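Long-range contacts in Myo-inositol phosphohydrolase (Mitsuokella multacida, PDB 4WU3), which probably removes phosphate groups from inositol hexakisphosphate and related inositol phosphates, and is seen here with inositol-(1,3,4,5)-tetrakisphosphate bound: residues A[422-426]-A[452-456]; A[414-418]-A[501-505]; A[219-223]-A[320-325]; A[124-128]-A[156-160]. The protein carries 2 engineered substitutions. All blocks are in the same frame, centred on the assembly; numbering follows the deposited sequence.

Interaction 1. Residues A[422-426]-A[452-456]; sequences RQETH and VLKDE
Two hydrogen bonds fasten loop 422-426 to helix 449-463: Thr425 to Asp455, and His426 to Glu456. Thr425 OG1 donates to Asp455 OD1 over 2.6 Å, reaching the carboxylate on its anti side and somewhat out of its plane; the same hydroxyl also bonds Asn444. The backbone N-H of His426 runs almost straight, at 172°, to Glu456 OE2, with 2.8 Å between N and OE2. With CG anti to the backbone N (chi1 -166°) and the chain extended beyond it, Glu456 carries its carboxylate across to the loop backbone. His426 O and Glu456 OE2 are both acceptors only 2.9 Å apart; water 1 donates to His426 O at 2.7 Å and weakly to Glu456 OE1, while a salt bridge from Arg506 to Glu456 probably offsets some of this charge. The imidazole of His426 stands nearly perpendicular to the Glu456 carboxylate, and its NE2 bonds Asp420.

Van der Waals contact fills in around these bonds. Val452 CG1 presses on Gln423 O at 3.3 Å, its CG2 meets the Gln423 side chain at about a right angle, and Thr425 CG2 lies 3.9 Å from Glu456 CG.

Within the loop, Arg422 grips Glu424 side-on, NE and NH2 both reaching OE2, with NE at 2.8 Å; Arg422 also pairs with Glu395 and Asp345. The other oxygen, Glu424 OE1, forms a salt bridge with Arg546, which lines the inositol phosphate pocket. The arrangement is consistent with a second-shell position in a PTP-like phosphatase site.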
loop_
_atom_site.group_PDB
_atom_site.type_symbol
_atom_site.label_atom_id
_atom_site.label_comp_id
_atom_site.label_asym_id
_atom_site.label_seq_id
_atom_site.Cartn_x
_atom_site.Cartn_y
_atom_site.Cartn_z
ATOM N N ARG A 422 -37.070 -6.950 7.238
ATOM C CA ARG A 422 -35.908 -7.308 6.424
ATOM C C ARG A 422 -35.678 -6.423 5.195
ATOM O O ARG A 422 -36.508 -6.383 4.281
ATOM C CB ARG A 422 -36.051 -8.750 5.969
ATOM C CG ARG A 422 -36.206 -9.741 7.105
ATOM C CD ARG A 422 -36.247 -11.153 6.551
ATOM N NE ARG A 422 -34.947 -11.580 6.044
ATOM C CZ ARG A 422 -34.705 -12.781 5.534
ATOM N NH1 ARG A 422 -35.679 -13.685 5.449
ATOM N NH2 ARG A 422 -33.485 -13.084 5.113
ATOM N N GLN A 423 -34.536 -5.738 5.158
ATOM C CA GLN A 423 -34.198 -4.936 3.983
ATOM C C GLN A 423 -33.849 -5.841 2.814
ATOM O O GLN A 423 -34.185 -5.557 1.667
ATOM C CB GLN A 423 -33.019 -4.002 4.245
ATOM C CG GLN A 423 -32.706 -3.152 3.019
ATOM C CD GLN A 423 -31.543 -2.201 3.206
ATOM O OE1 GLN A 423 -30.428 -2.610 3.561
ATOM N NE2 GLN A 423 -31.786 -0.920 2.930
ATOM N N GLU A 424 -33.164 -6.936 3.125
ATOM C CA GLU A 424 -32.707 -7.871 2.112
ATOM C C GLU A 424 -33.905 -8.513 1.415
ATOM O O GLU A 424 -34.970 -8.709 2.023
ATOM C CB GLU A 424 -31.810 -8.948 2.738
ATOM C CG GLU A 424 -32.503 -9.860 3.744
ATOM C CD GLU A 424 -32.347 -9.409 5.188
ATOM O OE1 GLU A 424 -32.068 -8.220 5.426
ATOM O OE2 GLU A 424 -32.509 -10.250 6.092
ATOM N N THR A 425 -33.723 -8.830 0.142
ATOM C CA THR A 425 -34.762 -9.474 -0.664
ATOM C C THR A 425 -34.968 -10.926 -0.219
ATOM O O THR A 425 -34.010 -11.670 -0.086
ATOM C CB THR A 425 -34.379 -9.451 -2.159
ATOM O OG1 THR A 425 -34.682 -8.167 -2.705
ATOM C CG2 THR A 425 -35.138 -10.515 -2.938
ATOM N N HIS A 426 -36.217 -11.310 0.028
ATOM C CA HIS A 426 -36.541 -12.676 0.446
ATOM C C HIS A 426 -37.944 -13.049 -0.000
ATOM O O HIS A 426 -38.723 -12.191 -0.434
ATOM C CB HIS A 426 -36.452 -12.841 1.961
ATOM C CG HIS A 426 -37.522 -12.108 2.706
ATOM N ND1 HIS A 426 -38.513 -12.753 3.418
ATOM C CD2 HIS A 426 -37.770 -10.782 2.829
ATOM C CE1 HIS A 426 -39.316 -11.852 3.962
ATOM N NE2 HIS A 426 -38.890 -10.649 3.615
ATOM N N VAL A 452 -36.612 -1.808 -2.827
ATOM C CA VAL A 452 -36.523 -3.138 -2.233
ATOM C C VAL A 452 -37.635 -4.044 -2.743
ATOM O O VAL A 452 -37.374 -5.158 -3.184
ATOM C CB VAL A 452 -36.592 -3.093 -0.697
ATOM C CG1 VAL A 452 -36.802 -4.488 -0.128
ATOM C CG2 VAL A 452 -35.319 -2.482 -0.141
ATOM N N LEU A 453 -38.877 -3.575 -2.690
ATOM C CA LEU A 453 -40.005 -4.406 -3.116
ATOM C C LEU A 453 -39.950 -4.727 -4.610
ATOM O O LEU A 453 -40.347 -5.821 -5.026
ATOM C CB LEU A 453 -41.336 -3.744 -2.766
ATOM C CG LEU A 453 -41.620 -3.680 -1.270
ATOM C CD1 LEU A 453 -42.817 -2.777 -0.999
ATOM C CD2 LEU A 453 -41.850 -5.080 -0.721
ATOM N N LYS A 454 -39.462 -3.777 -5.408
ATOM C CA LYS A 454 -39.312 -3.986 -6.844
ATOM C C LYS A 454 -38.220 -5.012 -7.156
ATOM O O LYS A 454 -38.399 -5.884 -8.003
ATOM C CB LYS A 454 -38.989 -2.673 -7.551
ATOM C CG LYS A 454 -38.813 -2.858 -9.047
ATOM C CD LYS A 454 -38.365 -1.590 -9.747
ATOM C CE LYS A 454 -38.250 -1.832 -11.245
ATOM N NZ LYS A 454 -37.595 -0.695 -11.943
ATOM N N ASP A 455 -37.086 -4.901 -6.475
ATOM C CA ASP A 455 -36.033 -5.895 -6.605
ATOM C C ASP A 455 -36.575 -7.256 -6.188
ATOM O O ASP A 455 -36.355 -8.242 -6.871
ATOM C CB ASP A 455 -34.823 -5.515 -5.743
ATOM C CG ASP A 455 -33.704 -6.549 -5.804
ATOM O OD1 ASP A 455 -33.779 -7.562 -5.078
ATOM O OD2 ASP A 455 -32.733 -6.341 -6.560
ATOM N N GLU A 456 -37.309 -7.295 -5.080
ATOM C CA GLU A 456 -37.850 -8.547 -4.540
ATOM C C GLU A 456 -38.805 -9.234 -5.505
ATOM O O GLU A 456 -38.654 -10.417 -5.815
ATOM C CB GLU A 456 -38.565 -8.289 -3.203
ATOM C CG GLU A 456 -38.875 -9.533 -2.381
ATOM C CD GLU A 456 -39.098 -9.212 -0.911
ATOM O OE1 GLU A 456 -40.236 -8.820 -0.562
ATOM O OE2 GLU A 456 -38.141 -9.344 -0.101
HETATM O O HOH W 1 -41.242 -11.718 0.298
#

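Interaction 2. Residues A[414-418]-A[501-505]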
loop_
_atom_site.group_PDB
_atom_site.type_symbol
_atom_site.label_atom_id
_atom_site.label_comp_id
_atom_site.label_asym_id
_atom_site.label_seq_id
_atom_site.Cartn_x
_atom_site.Cartn_y
_atom_site.Cartn_z
ATOM N N GLY A 414 -56.958 -9.064 19.263
ATOM C CA GLY A 414 -57.287 -8.180 18.152
ATOM C C GLY A 414 -56.503 -8.598 16.923
ATOM O O GLY A 414 -55.862 -9.643 16.925
ATOM N N PRO A 415 -56.523 -7.770 15.874
ATOM C CA PRO A 415 -55.869 -8.131 14.609
ATOM C C PRO A 415 -54.348 -8.351 14.739
ATOM O O PRO A 415 -53.662 -7.640 15.491
ATOM C CB PRO A 415 -56.189 -6.959 13.678
ATOM C CG PRO A 415 -56.656 -5.842 14.551
ATOM C CD PRO A 415 -57.063 -6.401 15.884
ATOM N N ILE A 416 -53.849 -9.356 14.021
ATOM C CA ILE A 416 -52.452 -9.765 14.108
ATOM C C ILE A 416 -51.671 -9.298 12.890
ATOM O O ILE A 416 -52.052 -9.601 11.755
ATOM C CB ILE A 416 -52.333 -11.296 14.203
ATOM C CG1 ILE A 416 -53.072 -11.808 15.439
ATOM C CG2 ILE A 416 -50.863 -11.710 14.261
ATOM C CD1 ILE A 416 -53.287 -13.305 15.436
ATOM N N TYR A 417 -50.596 -8.549 13.128
ATOM C CA TYR A 417 -49.734 -8.058 12.052
ATOM C C TYR A 417 -48.397 -8.778 12.089
ATOM O O TYR A 417 -47.783 -8.912 13.141
ATOM C CB TYR A 417 -49.471 -6.547 12.152
ATOM C CG TYR A 417 -50.680 -5.686 11.915
ATOM C CD1 TYR A 417 -51.627 -5.519 12.911
ATOM C CD2 TYR A 417 -50.874 -5.028 10.712
ATOM C CE1 TYR A 417 -52.748 -4.742 12.713
ATOM C CE2 TYR A 417 -52.001 -4.240 10.504
ATOM C CZ TYR A 417 -52.929 -4.103 11.515
ATOM O OH TYR A 417 -54.060 -3.333 11.358
ATOM N N ILE A 418 -47.958 -9.255 10.931
ATOM C CA ILE A 418 -46.591 -9.733 10.771
ATOM C C ILE A 418 -45.756 -8.526 10.340
ATOM O O ILE A 418 -46.017 -7.921 9.293
ATOM C CB ILE A 418 -46.499 -10.850 9.709
ATOM C CG1 ILE A 418 -47.307 -12.087 10.144
ATOM C CG2 ILE A 418 -45.053 -11.218 9.431
ATOM C CD1 ILE A 418 -46.936 -12.664 11.498
ATOM N N GLY A 501 -54.755 -15.194 6.399
ATOM C CA GLY A 501 -55.670 -14.373 7.188
ATOM C C GLY A 501 -55.019 -13.389 8.147
ATOM O O GLY A 501 -55.653 -12.929 9.098
ATOM N N LEU A 502 -53.756 -13.050 7.904
ATOM C CA LEU A 502 -53.063 -12.083 8.745
ATOM C C LEU A 502 -52.705 -10.847 7.943
ATOM O O LEU A 502 -52.676 -10.883 6.721
ATOM C CB LEU A 502 -51.791 -12.693 9.337
ATOM C CG LEU A 502 -51.954 -13.997 10.109
ATOM C CD1 LEU A 502 -50.592 -14.582 10.443
ATOM C CD2 LEU A 502 -52.760 -13.779 11.375
ATOM N N HIS A 503 -52.431 -9.754 8.638
ATOM C CA HIS A 503 -51.976 -8.535 7.986
ATOM C C HIS A 503 -50.465 -8.505 7.872
ATOM O O HIS A 503 -49.759 -9.224 8.573
ATOM C CB HIS A 503 -52.441 -7.317 8.769
ATOM C CG HIS A 503 -53.920 -7.260 8.960
ATOM N ND1 HIS A 503 -54.577 -7.976 9.934
ATOM C CD2 HIS A 503 -54.871 -6.572 8.300
ATOM C CE1 HIS A 503 -55.873 -7.732 9.863
ATOM N NE2 HIS A 503 -56.078 -6.881 8.880
ATOM N N TYR A 504 -49.969 -7.645 6.998
ATOM C CA TYR A 504 -48.551 -7.607 6.725
ATOM C C TYR A 504 -48.053 -6.180 6.656
ATOM O O TYR A 504 -48.698 -5.322 6.080
ATOM C CB TYR A 504 -48.258 -8.325 5.409
ATOM C CG TYR A 504 -46.806 -8.316 4.973
ATOM C CD1 TYR A 504 -45.907 -9.263 5.462
ATOM C CD2 TYR A 504 -46.343 -7.385 4.055
ATOM C CE1 TYR A 504 -44.583 -9.269 5.061
ATOM C CE2 TYR A 504 -45.030 -7.383 3.637
ATOM C CZ TYR A 504 -44.150 -8.328 4.140
ATOM O OH TYR A 504 -42.831 -8.331 3.730
ATOM N N TYR A 505 -46.903 -5.928 7.263
ATOM C CA TYR A 505 -46.249 -4.643 7.122
ATOM C C TYR A 505 -44.737 -4.853 7.013
ATOM O O TYR A 505 -44.161 -5.697 7.691
ATOM C CB TYR A 505 -46.609 -3.694 8.279
ATOM C CG TYR A 505 -46.254 -2.257 7.972
ATOM C CD1 TYR A 505 -47.162 -1.409 7.354
ATOM C CD2 TYR A 505 -44.991 -1.759 8.260
ATOM C CE1 TYR A 505 -46.823 -0.103 7.038
ATOM C CE2 TYR A 505 -44.642 -0.458 7.950
ATOM C CZ TYR A 505 -45.558 0.368 7.336
ATOM O OH TYR A 505 -45.190 1.660 7.019
#
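Tyr417 and His503 lie side by side on neighbouring strands, their rings in an offset stack with centroids 4.8 Å apart and planes at 28°. Tyr417 CD2 comes within 3.4 Å of His503 CB, and the imidazole leans over the rim of the phenol rather than its centre. Both rings stand with CG anti to the carbonyl carbon (chi1 -67° for Tyr417, -57° for His503), a matched choice that lets them overlap. On the other side of the sheet, Leu502 forks between two isoleucines: CD2 reaches Ile416 CB at 3.8 Å and CD1 reaches Ile418 CG1 at 4.1 Å.

Three backbone bonds set this register, as in a parallel ladder: His503 N to Ile416 O (3.1 Å), Ile418 N to His503 O (3.0 Å) and Tyr505 N to Ile418 O (3.0 Å). Here the outermost strand 503-509 joins the mixed sheet at the core of the PTP fold. Gly501, with positive phi, ends helix 493-499 in a Schellman motif just before that strand.

Further out, Phe526 meets Tyr417 edge-to-face, and strand 535-539 flanks 416-422 on its other side. Replacing Tyr417 by an alanine would probably leave His503 without its stacking partner and lose the edge-to-face contact with Phe526. Tyr504 OH bonds Asp420.

Interaction 3. Residues A[219-223]-A[320-325]; sequences DPDVD and PYSVWA
Asp223 reaches across to the first turn of helix 321-327, where its carboxylate takes both the backbone N-H and the hydroxyl of Ser322. The N-H bond is well formed: Ser322 N lies 3.0 Å from Asp223 OD1, on the syn side and close to the carboxylate plane. Ser322 OG, held between its backbone N and carbonyl carbon (chi1 56°), turns to Asp223 OD2; the modelled 2.3 Å between OG and OD2 is very short, so the exact length is doubtful. The carboxylate sits at the helix start, where the helix dipole would probably favour its negative charge. Water 4 bridges Asp223 OD1 and Tyr321 N.

Helix 219-230 follows strand 205-211, the outer strand of the five-stranded sheet in the first PTP-like domain, and this contact ties it to helix 321-327, which comes after the long helix 291-313. The axes of the short segments 219-223 and 321-325 come within 9.0 Å, at 136°.

Tyr321, with CG swung opposite the backbone N (chi1 173°), sets its ring alongside Val222 and Asp219. Val222 CG1 touches Tyr321 CG at 3.8 Å, while Asp219 OD1 lies at the ring edge, 3.4 Å from Tyr321 CE2, its carboxylate at about a right angle to the ring. Water 2 links Asp219 OD1 to Tyr321 OH. A serine in place of Tyr321 would probably open a gap beside Val222 and strip water 2 of the phenol hydroxyl it bonds. Arg216 makes a salt bridge to Asp219, and Tyr310 meets the Tyr321 ring edge-to-face.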
loop_
_atom_site.group_PDB
_atom_site.type_symbol
_atom_site.label_atom_id
_atom_site.label_comp_id
_atom_site.label_asym_id
_atom_site.label_seq_id
_atom_site.Cartn_x
_atom_site.Cartn_y
_atom_site.Cartn_z
ATOM N N ASP A 219 -12.662 6.385 -4.348
ATOM C CA ASP A 219 -13.547 6.873 -5.407
ATOM C C ASP A 219 -14.883 7.488 -4.920
ATOM O O ASP A 219 -15.277 8.547 -5.400
ATOM C CB ASP A 219 -13.826 5.752 -6.417
ATOM C CG ASP A 219 -12.596 5.353 -7.224
ATOM O OD1 ASP A 219 -11.522 5.970 -7.056
ATOM O OD2 ASP A 219 -12.696 4.414 -8.051
ATOM N N PRO A 220 -15.594 6.819 -3.994
ATOM C CA PRO A 220 -16.884 7.382 -3.576
ATOM C C PRO A 220 -16.757 8.755 -2.910
ATOM O O PRO A 220 -17.680 9.571 -3.013
ATOM C CB PRO A 220 -17.423 6.347 -2.577
ATOM C CG PRO A 220 -16.724 5.078 -2.919
ATOM C CD PRO A 220 -15.376 5.462 -3.456
ATOM N N ASP A 221 -15.625 8.997 -2.238
ATOM C CA ASP A 221 -15.329 10.299 -1.631
ATOM C C ASP A 221 -14.949 11.366 -2.664
ATOM O O ASP A 221 -15.238 12.553 -2.496
ATOM C CB ASP A 221 -14.204 10.159 -0.609
ATOM C CG ASP A 221 -14.700 9.664 0.735
ATOM O OD1 ASP A 221 -15.823 10.035 1.125
ATOM O OD2 ASP A 221 -13.966 8.916 1.408
ATOM N N VAL A 222 -14.286 10.941 -3.731
ATOM C CA VAL A 222 -14.107 11.806 -4.876
ATOM C C VAL A 222 -15.495 12.163 -5.424
ATOM O O VAL A 222 -15.778 13.329 -5.659
ATOM C CB VAL A 222 -13.240 11.145 -5.965
ATOM C CG1 VAL A 222 -13.098 12.064 -7.175
ATOM C CG2 VAL A 222 -11.872 10.783 -5.410
ATOM N N ASP A 223 -16.372 11.175 -5.599
ATOM C CA ASP A 223 -17.716 11.460 -6.134
ATOM C C ASP A 223 -18.462 12.473 -5.259
ATOM O O ASP A 223 -19.160 13.374 -5.753
ATOM C CB ASP A 223 -18.571 10.185 -6.202
ATOM C CG ASP A 223 -18.292 9.326 -7.439
ATOM O OD1 ASP A 223 -17.442 9.678 -8.283
ATOM O OD2 ASP A 223 -18.949 8.273 -7.558
ATOM N N PRO A 320 -19.936 10.334 -13.466
ATOM C CA PRO A 320 -19.258 10.369 -12.174
ATOM C C PRO A 320 -17.843 9.800 -12.280
ATOM O O PRO A 320 -17.587 8.945 -13.135
ATOM C CB PRO A 320 -20.131 9.469 -11.285
ATOM C CG PRO A 320 -21.466 9.423 -11.959
ATOM C CD PRO A 320 -21.180 9.546 -13.430
ATOM N N TYR A 321 -16.940 10.271 -11.418
ATOM C CA TYR A 321 -15.551 9.839 -11.455
ATOM C C TYR A 321 -15.447 8.330 -11.245
ATOM O O TYR A 321 -14.712 7.645 -11.960
ATOM C CB TYR A 321 -14.692 10.571 -10.411
ATOM C CG TYR A 321 -13.311 9.981 -10.347
ATOM C CD1 TYR A 321 -12.319 10.400 -11.207
ATOM C CD2 TYR A 321 -13.022 8.947 -9.483
ATOM C CE1 TYR A 321 -11.057 9.826 -11.181
ATOM C CE2 TYR A 321 -11.762 8.369 -9.449
ATOM C CZ TYR A 321 -10.785 8.815 -10.299
ATOM O OH TYR A 321 -9.532 8.246 -10.271
ATOM N N SER A 322 -16.187 7.819 -10.267
ATOM C CA SER A 322 -16.177 6.387 -9.965
ATOM C C SER A 322 -16.578 5.551 -11.179
ATOM O O SER A 322 -16.021 4.477 -11.405
ATOM C CB SER A 322 -17.116 6.086 -8.795
ATOM O OG SER A 322 -18.422 6.562 -9.074
ATOM N N VAL A 323 -17.533 6.059 -11.962
ATOM C CA VAL A 323 -18.017 5.351 -13.144
ATOM C C VAL A 323 -16.960 5.381 -14.237
ATOM O O VAL A 323 -16.622 4.350 -14.817
ATOM C CB VAL A 323 -19.361 5.931 -13.655
ATOM C CG1 VAL A 323 -19.806 5.227 -14.926
ATOM C CG2 VAL A 323 -20.441 5.783 -12.596
ATOM N N TRP A 324 -16.426 6.564 -14.511
ATOM C CA TRP A 324 -15.338 6.690 -15.463
ATOM C C TRP A 324 -14.155 5.803 -15.048
ATOM O O TRP A 324 -13.577 5.094 -15.874
ATOM C CB TRP A 324 -14.899 8.150 -15.553
ATOM C CG TRP A 324 -13.685 8.357 -16.377
ATOM C CD1 TRP A 324 -13.637 8.639 -17.716
ATOM C CD2 TRP A 324 -12.329 8.321 -15.924
ATOM N NE1 TRP A 324 -12.328 8.773 -18.122
ATOM C CE2 TRP A 324 -11.507 8.575 -17.040
ATOM C CE3 TRP A 324 -11.729 8.082 -14.686
ATOM C CZ2 TRP A 324 -10.124 8.604 -16.951
ATOM C CZ3 TRP A 324 -10.360 8.103 -14.600
ATOM C CH2 TRP A 324 -9.566 8.364 -15.725
ATOM N N ALA A 325 -13.793 5.846 -13.771
ATOM C CA ALA A 325 -12.604 5.136 -13.302
ATOM C C ALA A 325 -12.761 3.625 -13.450
ATOM O O ALA A 325 -11.809 2.932 -13.805
ATOM C CB ALA A 325 -12.295 5.488 -11.856
HETATM O O HOH W 2 -9.456 5.874 -9.021
HETATM O O HOH W 3 -15.061 3.340 -8.845
HETATM O O HOH W 4 -18.022 12.172 -9.586
#

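Interaction 4. Residues A[124-128]-A[156-160]; sequences ESHGY and EKEQL
His126 and Glu156 form the tight centre of this contact. The backbone N-H of His126 bonds Glu156 OE2, with 2.8 Å from N to OE2 and an angle of 164°, and the same oxygen lies over one face of the imidazole, whose plane is turned 84° from the carboxylate. Glu156 gets there fully stretched, CG opposite the backbone N (chi1 179°). The ring is kept in place by its own edge: ND1 donates to Glu124 O at 2.9 Å, almost in the ring plane, and NE2 bonds Asp120. The Glu124 side chain forms salt bridges with Arg122 and Arg248. Arg208 pairs with Glu156 OE1 and would probably steady the buried negative charge.

One turn further along the helix, Ser125 OG donates to Gln159 OE1 over 2.7 Å, in the carbonyl plane and on a lone pair; Asn144 is a second partner of that hydroxyl. Gln159, only partly buried, marks the side nearer solvent.

The far end is looser and has no hydrogen bond across it: the Leu160 methyls lie against the backbone, CD1 3.6 Å from His126 O and CD2 3.9 Å from Gly127 CA. A side chain at Gly127 would point at Leu160, and a CB there would run into CD2, so the glycine permits this approach of strand and helix.

The contact packs helix 149-161 against strand 126-129 and the loop that leads to it from strand 116-122 of the five-stranded sheet, in the first of the protein's two PTP-like domains.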
loop_
_atom_site.group_PDB
_atom_site.type_symbol
_atom_site.label_atom_id
_atom_site.label_comp_id
_atom_site.label_asym_id
_atom_site.label_seq_id
_atom_site.Cartn_x
_atom_site.Cartn_y
_atom_site.Cartn_z
ATOM N N GLU A 124 -9.836 11.220 10.959
ATOM C CA GLU A 124 -9.604 11.138 12.404
ATOM C C GLU A 124 -10.603 12.018 13.197
ATOM O O GLU A 124 -10.984 13.093 12.754
ATOM C CB GLU A 124 -8.137 11.502 12.741
ATOM C CG GLU A 124 -7.660 12.926 12.389
ATOM C CD GLU A 124 -7.129 13.059 10.956
ATOM O OE1 GLU A 124 -7.373 12.148 10.105
ATOM O OE2 GLU A 124 -6.466 14.086 10.663
ATOM N N SER A 125 -11.035 11.552 14.365
ATOM C CA SER A 125 -11.955 12.328 15.196
ATOM C C SER A 125 -11.271 13.539 15.817
ATOM O O SER A 125 -10.206 13.435 16.412
ATOM C CB SER A 125 -12.554 11.466 16.301
ATOM O OG SER A 125 -13.293 10.393 15.765
ATOM N N HIS A 126 -11.908 14.692 15.679
ATOM C CA HIS A 126 -11.340 15.937 16.163
ATOM C C HIS A 126 -12.427 16.912 16.545
ATOM O O HIS A 126 -13.604 16.727 16.226
ATOM C CB HIS A 126 -10.444 16.573 15.089
ATOM C CG HIS A 126 -11.158 16.883 13.815
ATOM N ND1 HIS A 126 -11.430 15.922 12.862
ATOM C CD2 HIS A 126 -11.663 18.044 13.334
ATOM C CE1 HIS A 126 -12.065 16.481 11.847
ATOM N NE2 HIS A 126 -12.214 17.769 12.106
ATOM N N GLY A 127 -12.015 17.968 17.222
ATOM C CA GLY A 127 -12.940 19.009 17.623
ATOM C C GLY A 127 -12.228 20.140 18.339
ATOM O O GLY A 127 -11.008 20.305 18.199
ATOM N N TYR A 128 -12.999 20.914 19.104
ATOM C CA TYR A 128 -12.490 22.112 19.757
ATOM C C TYR A 128 -12.895 22.164 21.232
ATOM O O TYR A 128 -14.034 21.828 21.589
ATOM C CB TYR A 128 -12.959 23.363 19.004
ATOM C CG TYR A 128 -12.316 23.490 17.632
ATOM C CD1 TYR A 128 -12.865 22.859 16.523
ATOM C CD2 TYR A 128 -11.140 24.214 17.457
ATOM C CE1 TYR A 128 -12.264 22.951 15.286
ATOM C CE2 TYR A 128 -10.533 24.311 16.225
ATOM C CZ TYR A 128 -11.098 23.673 15.138
ATOM O OH TYR A 128 -10.491 23.751 13.889
ATOM N N GLU A 156 -17.463 10.620 16.568
ATOM C CA GLU A 156 -16.800 11.891 16.900
ATOM C C GLU A 156 -17.660 12.795 17.804
ATOM O O GLU A 156 -17.153 13.376 18.755
ATOM C CB GLU A 156 -16.455 12.620 15.594
ATOM C CG GLU A 156 -15.787 13.982 15.713
ATOM C CD GLU A 156 -15.400 14.542 14.338
ATOM O OE1 GLU A 156 -16.290 15.001 13.571
ATOM O OE2 GLU A 156 -14.189 14.511 14.012
ATOM N N LYS A 157 -18.949 12.926 17.504
ATOM C CA LYS A 157 -19.840 13.715 18.351
ATOM C C LYS A 157 -19.900 13.146 19.774
ATOM O O LYS A 157 -19.857 13.901 20.764
ATOM C CB LYS A 157 -21.242 13.803 17.739
ATOM C CG LYS A 157 -21.284 14.717 16.518
ATOM C CD LYS A 157 -22.589 14.650 15.733
ATOM C CE LYS A 157 -22.492 15.508 14.472
ATOM N NZ LYS A 157 -23.702 15.395 13.607
ATOM N N GLU A 158 -19.976 11.818 19.862
ATOM C CA GLU A 158 -20.001 11.115 21.144
ATOM C C GLU A 158 -18.711 11.313 21.936
ATOM O O GLU A 158 -18.737 11.575 23.142
ATOM C CB GLU A 158 -20.223 9.612 20.921
ATOM C CG GLU A 158 -20.030 8.777 22.175
ATOM C CD GLU A 158 -20.181 7.297 21.924
ATOM O OE1 GLU A 158 -19.894 6.853 20.796
ATOM O OE2 GLU A 158 -20.604 6.581 22.855
ATOM N N GLN A 159 -17.579 11.160 21.254
ATOM C CA GLN A 159 -16.274 11.362 21.886
ATOM C C GLN A 159 -16.182 12.752 22.508
ATOM O O GLN A 159 -15.782 12.895 23.658
ATOM C CB GLN A 159 -15.147 11.142 20.870
ATOM C CG GLN A 159 -14.952 9.675 20.508
ATOM C CD GLN A 159 -14.130 9.452 19.248
ATOM O OE1 GLN A 159 -14.330 10.103 18.234
ATOM N NE2 GLN A 159 -13.220 8.506 19.311
ATOM N N LEU A 160 -16.573 13.757 21.729
ATOM C CA LEU A 160 -16.598 15.142 22.162
ATOM C C LEU A 160 -17.628 15.343 23.279
ATOM O O LEU A 160 -17.379 16.061 24.258
ATOM C CB LEU A 160 -16.924 16.047 20.970
ATOM C CG LEU A 160 -15.774 16.207 19.974
ATOM C CD1 LEU A 160 -16.233 16.706 18.617
ATOM C CD2 LEU A 160 -14.741 17.158 20.556
#

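In the fold
From the N terminus, interaction 4 comes first, closing a short loop by setting helix 149-161 against strand 126-129. Interaction 3 follows in series: its 96 intervening residues are mostly helical, and it ties helix 219-230 to helix 321-327. Further along, interaction 2 joins strands 416-422 and 503-509 of a five-stranded mixed sheet, and interaction 1 lies wholly within that span, linking the loop after strand 416-422 to helix 449-463. No two contacts cross. Interactions 1 and 4 occupy matching places in the two PTP-like domains, with centres about 36 Å apart on opposite sides of the chain's centre.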